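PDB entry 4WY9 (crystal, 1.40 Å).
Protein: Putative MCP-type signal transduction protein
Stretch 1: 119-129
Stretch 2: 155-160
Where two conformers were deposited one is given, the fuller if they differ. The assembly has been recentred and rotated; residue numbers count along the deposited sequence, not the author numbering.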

# COMPACT_ATOMS: atom_id res chain seq x y z
N ILE A 119 -6.50 10.05 -15.80
CA ILE A 119 -5.16 9.46 -15.84
C ILE A 119 -4.56 9.49 -17.22
O ILE A 119 -5.26 9.53 -18.23
CB ILE A 119 -5.12 8.02 -15.31
CG1 ILE A 119 -5.85 7.06 -16.25
CG2 ILE A 119 -5.69 7.98 -13.87
CD1 ILE A 119 -5.87 5.63 -15.75
N LYS A 120 -3.23 9.49 -17.26
CA LYS A 120 -2.50 9.54 -18.52
C LYS A 120 -1.37 8.55 -18.51
O LYS A 120 -0.79 8.26 -17.46
CB LYS A 120 -1.91 10.94 -18.76
CG LYS A 120 -1.05 11.41 -17.59
CD LYS A 120 0.00 12.43 -18.05
CE LYS A 120 0.68 13.12 -16.88
NZ LYS A 120 0.86 12.21 -15.72
N ALA A 121 -1.06 8.01 -19.68
CA ALA A 121 0.05 7.07 -19.80
C ALA A 121 1.37 7.81 -19.58
O ALA A 121 1.56 8.94 -20.05
CB ALA A 121 0.06 6.38 -21.15
N ILE A 122 2.27 7.16 -18.85
CA ILE A 122 3.63 7.65 -18.68
C ILE A 122 4.59 6.54 -19.03
O ILE A 122 4.18 5.39 -19.20
CB ILE A 122 3.89 8.10 -17.22
CG1 ILE A 122 3.68 6.95 -16.23
CG2 ILE A 122 3.00 9.29 -16.86
CD1 ILE A 122 4.27 7.19 -14.86
N GLN A 123 5.87 6.88 -19.14
CA GLN A 123 6.85 5.88 -19.55
C GLN A 123 6.91 4.73 -18.56
O GLN A 123 7.19 4.95 -17.38
CB GLN A 123 8.22 6.51 -19.73
CG GLN A 123 9.30 5.52 -20.15
CD GLN A 123 9.01 4.93 -21.50
OE1 GLN A 123 8.93 5.65 -22.49
NE2 GLN A 123 8.88 3.63 -21.54
N ALA A 124 6.67 3.50 -19.05
CA ALA A 124 6.78 2.32 -18.21
C ALA A 124 8.20 1.92 -17.93
O ALA A 124 9.11 2.21 -18.70
CB ALA A 124 6.06 1.17 -18.81
N SER A 125 8.39 1.22 -16.82
CA SER A 125 9.68 0.85 -16.36
C SER A 125 9.70 -0.57 -15.88
O SER A 125 8.67 -1.10 -15.45
CB SER A 125 10.08 1.78 -15.15
OG SER A 125 10.88 1.20 -14.28
N ASP A 126 10.86 -1.21 -15.93
CA ASP A 126 11.00 -2.56 -15.40
C ASP A 126 10.80 -2.63 -13.90
O ASP A 126 10.63 -3.72 -13.34
CB ASP A 126 12.38 -3.13 -15.80
CG ASP A 126 12.37 -3.61 -17.25
OD1 ASP A 126 11.40 -4.28 -17.64
OD2 ASP A 126 13.31 -3.32 -17.99
N GLU A 127 10.81 -1.49 -13.22
CA GLU A 127 10.50 -1.46 -11.79
C GLU A 127 9.13 -2.11 -11.55
O GLU A 127 8.90 -2.76 -10.54
CB GLU A 127 10.50 -0.05 -11.27
CG GLU A 127 10.29 0.10 -9.80
CD GLU A 127 10.80 1.43 -9.25
OE1 GLU A 127 9.99 2.31 -9.11
OE2 GLU A 127 12.01 1.59 -9.10
N ILE A 128 8.20 -1.94 -12.51
CA ILE A 128 6.88 -2.53 -12.37
C ILE A 128 6.94 -4.06 -12.54
O ILE A 128 6.40 -4.81 -11.73
CB ILE A 128 5.89 -1.93 -13.37
CG1 ILE A 128 5.70 -0.43 -13.14
CG2 ILE A 128 4.53 -2.66 -13.30
CD1 ILE A 128 5.17 -0.07 -11.78
N ALA A 129 7.59 -4.51 -13.60
CA ALA A 129 7.67 -5.92 -13.89
C ALA A 129 8.39 -6.70 -12.81
O ALA A 129 8.11 -7.87 -12.58
CB ALA A 129 8.32 -6.16 -15.25
N LYS A 155 10.46 1.48 -1.65
CA LYS A 155 10.81 2.66 -2.41
C LYS A 155 10.49 2.44 -3.88
O LYS A 155 10.75 1.33 -4.43
CB LYS A 155 12.29 2.98 -2.24
CG LYS A 155 12.81 4.13 -3.08
CD LYS A 155 14.35 4.09 -3.28
CE LYS A 155 15.15 3.97 -2.03
NZ LYS A 155 16.60 3.75 -2.32
N MET A 156 9.90 3.44 -4.53
CA MET A 156 9.70 3.39 -5.98
C MET A 156 10.12 4.71 -6.58
O MET A 156 10.21 5.74 -5.90
CB MET A 156 8.26 3.09 -6.35
CG MET A 156 7.79 1.74 -5.92
SD MET A 156 6.08 1.40 -6.42
CE MET A 156 6.27 1.08 -8.16
N ASN A 157 10.36 4.70 -7.88
CA ASN A 157 10.69 5.90 -8.63
C ASN A 157 10.19 5.71 -10.03
O ASN A 157 10.84 5.02 -10.84
CB ASN A 157 12.19 6.22 -8.58
CG ASN A 157 12.50 7.56 -9.19
OD1 ASN A 157 11.87 7.98 -10.17
ND2 ASN A 157 13.41 8.28 -8.57
N LEU A 158 9.07 6.32 -10.36
CA LEU A 158 8.44 6.12 -11.68
C LEU A 158 8.48 7.35 -12.57
O LEU A 158 8.38 7.23 -13.79
CB LEU A 158 7.01 5.67 -11.51
CG LEU A 158 6.83 4.34 -10.78
CD1 LEU A 158 5.37 4.09 -10.55
CD2 LEU A 158 7.46 3.20 -11.55
N GLU A 159 8.63 8.53 -11.97
CA GLU A 159 8.61 9.78 -12.73
C GLU A 159 9.80 10.69 -12.44
O GLU A 159 9.85 11.80 -12.96
CB GLU A 159 7.32 10.55 -12.46
CG GLU A 159 6.06 9.81 -12.86
CD GLU A 159 4.82 10.59 -12.50
OE1 GLU A 159 4.56 10.78 -11.30
OE2 GLU A 159 4.11 11.03 -13.46
N GLY A 160 10.79 10.19 -11.75
CA GLY A 160 12.01 10.94 -11.47
C GLY A 160 12.33 11.10 -10.00
O GLY A 160 13.52 11.15 -9.64
O HOH W 1 8.41 4.58 -14.95
O HOH W 2 7.75 7.61 -16.28
O HOH W 3 11.59 3.24 -12.86

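Stretch 1 begins as a strand at Ile119, passes through a loop, and enters a weakly bonded helix at about Asp126. Stretch 2 continues a strand through Lys155 and Met156, then turns off as a loop. The two backbones stay well apart. The CA atoms of Ile122 and Glu159 lie 8.0 Å from each other, and those of Glu127 and Met156 lie 7.6 Å apart. No direct backbone-to-backbone hydrogen bond joins the stretches; the links are made by side chains and by water.

The start of the helix is capped by Ser125. Its OG accepts from Glu127 N at 2.9 Å, and Ile128 N donates to Ser125 O at 3.1 Å. The CA-to-CB bond of Glu127 points toward stretch 2.

Glu127 makes the one direct hydrogen bond across the contact. Asn157 N donates to Glu127 OE1 at 2.7 Å, with a nearly straight angle of 171°. The carboxylate thus serves a backbone amide just past Met156. Glu127 OE1 lies 3.3 Å from Met156 CA. Glu127 OE1 is also 3.3 Å from Asn157 O, but both are acceptors and no hydrogen bond forms.

Beside this polar link is a small apolar cluster. Ile128 CD1 lies 4.0 Å from Met156 CE and 4.0 Å from Leu158 CD2. The CA-to-CB bonds of Ile128 and Leu158 point sideways, but the ends of both side chains come nearer to the opposing stretch. Leu158 CD2 also approaches Glu127 OE1 at 3.6 Å, so the leucine borders the carboxylate as well as the isoleucine.

Farther along, the CA-to-CB bond of Ile122 points toward stretch 2. Ile122 CD1 packs against Glu159 CG at 3.8 Å, using the aliphatic part of the glutamate. The Glu159 carboxylate has Lys120 as a distant neighbour: Lys120 NZ and Glu159 OE2 are 4.1 Å apart. This is opposite charge at a distance beyond a salt bridge.

Water joins carbonyls that cannot bond to each other. Gln123 O and Leu158 O are 4.4 Å apart, and two waters bridge them. Water 1 lies 2.7 Å from Gln123 O and 2.9 Å from Leu158 O; water 2 lies 2.9 Å from Gln123 O and 2.6 Å from Leu158 O. Water 3 donates to Asn157 O at 2.8 Å and hydrogen-bonds Ser125 OG at 2.6 Å, linking the cap residue to stretch 2.

Asn157 also bonds within its own loop. Its OD1 accepts from Gly160 N at 2.9 Å, and its ND2 donates to Gly160 O at 3.1 Å.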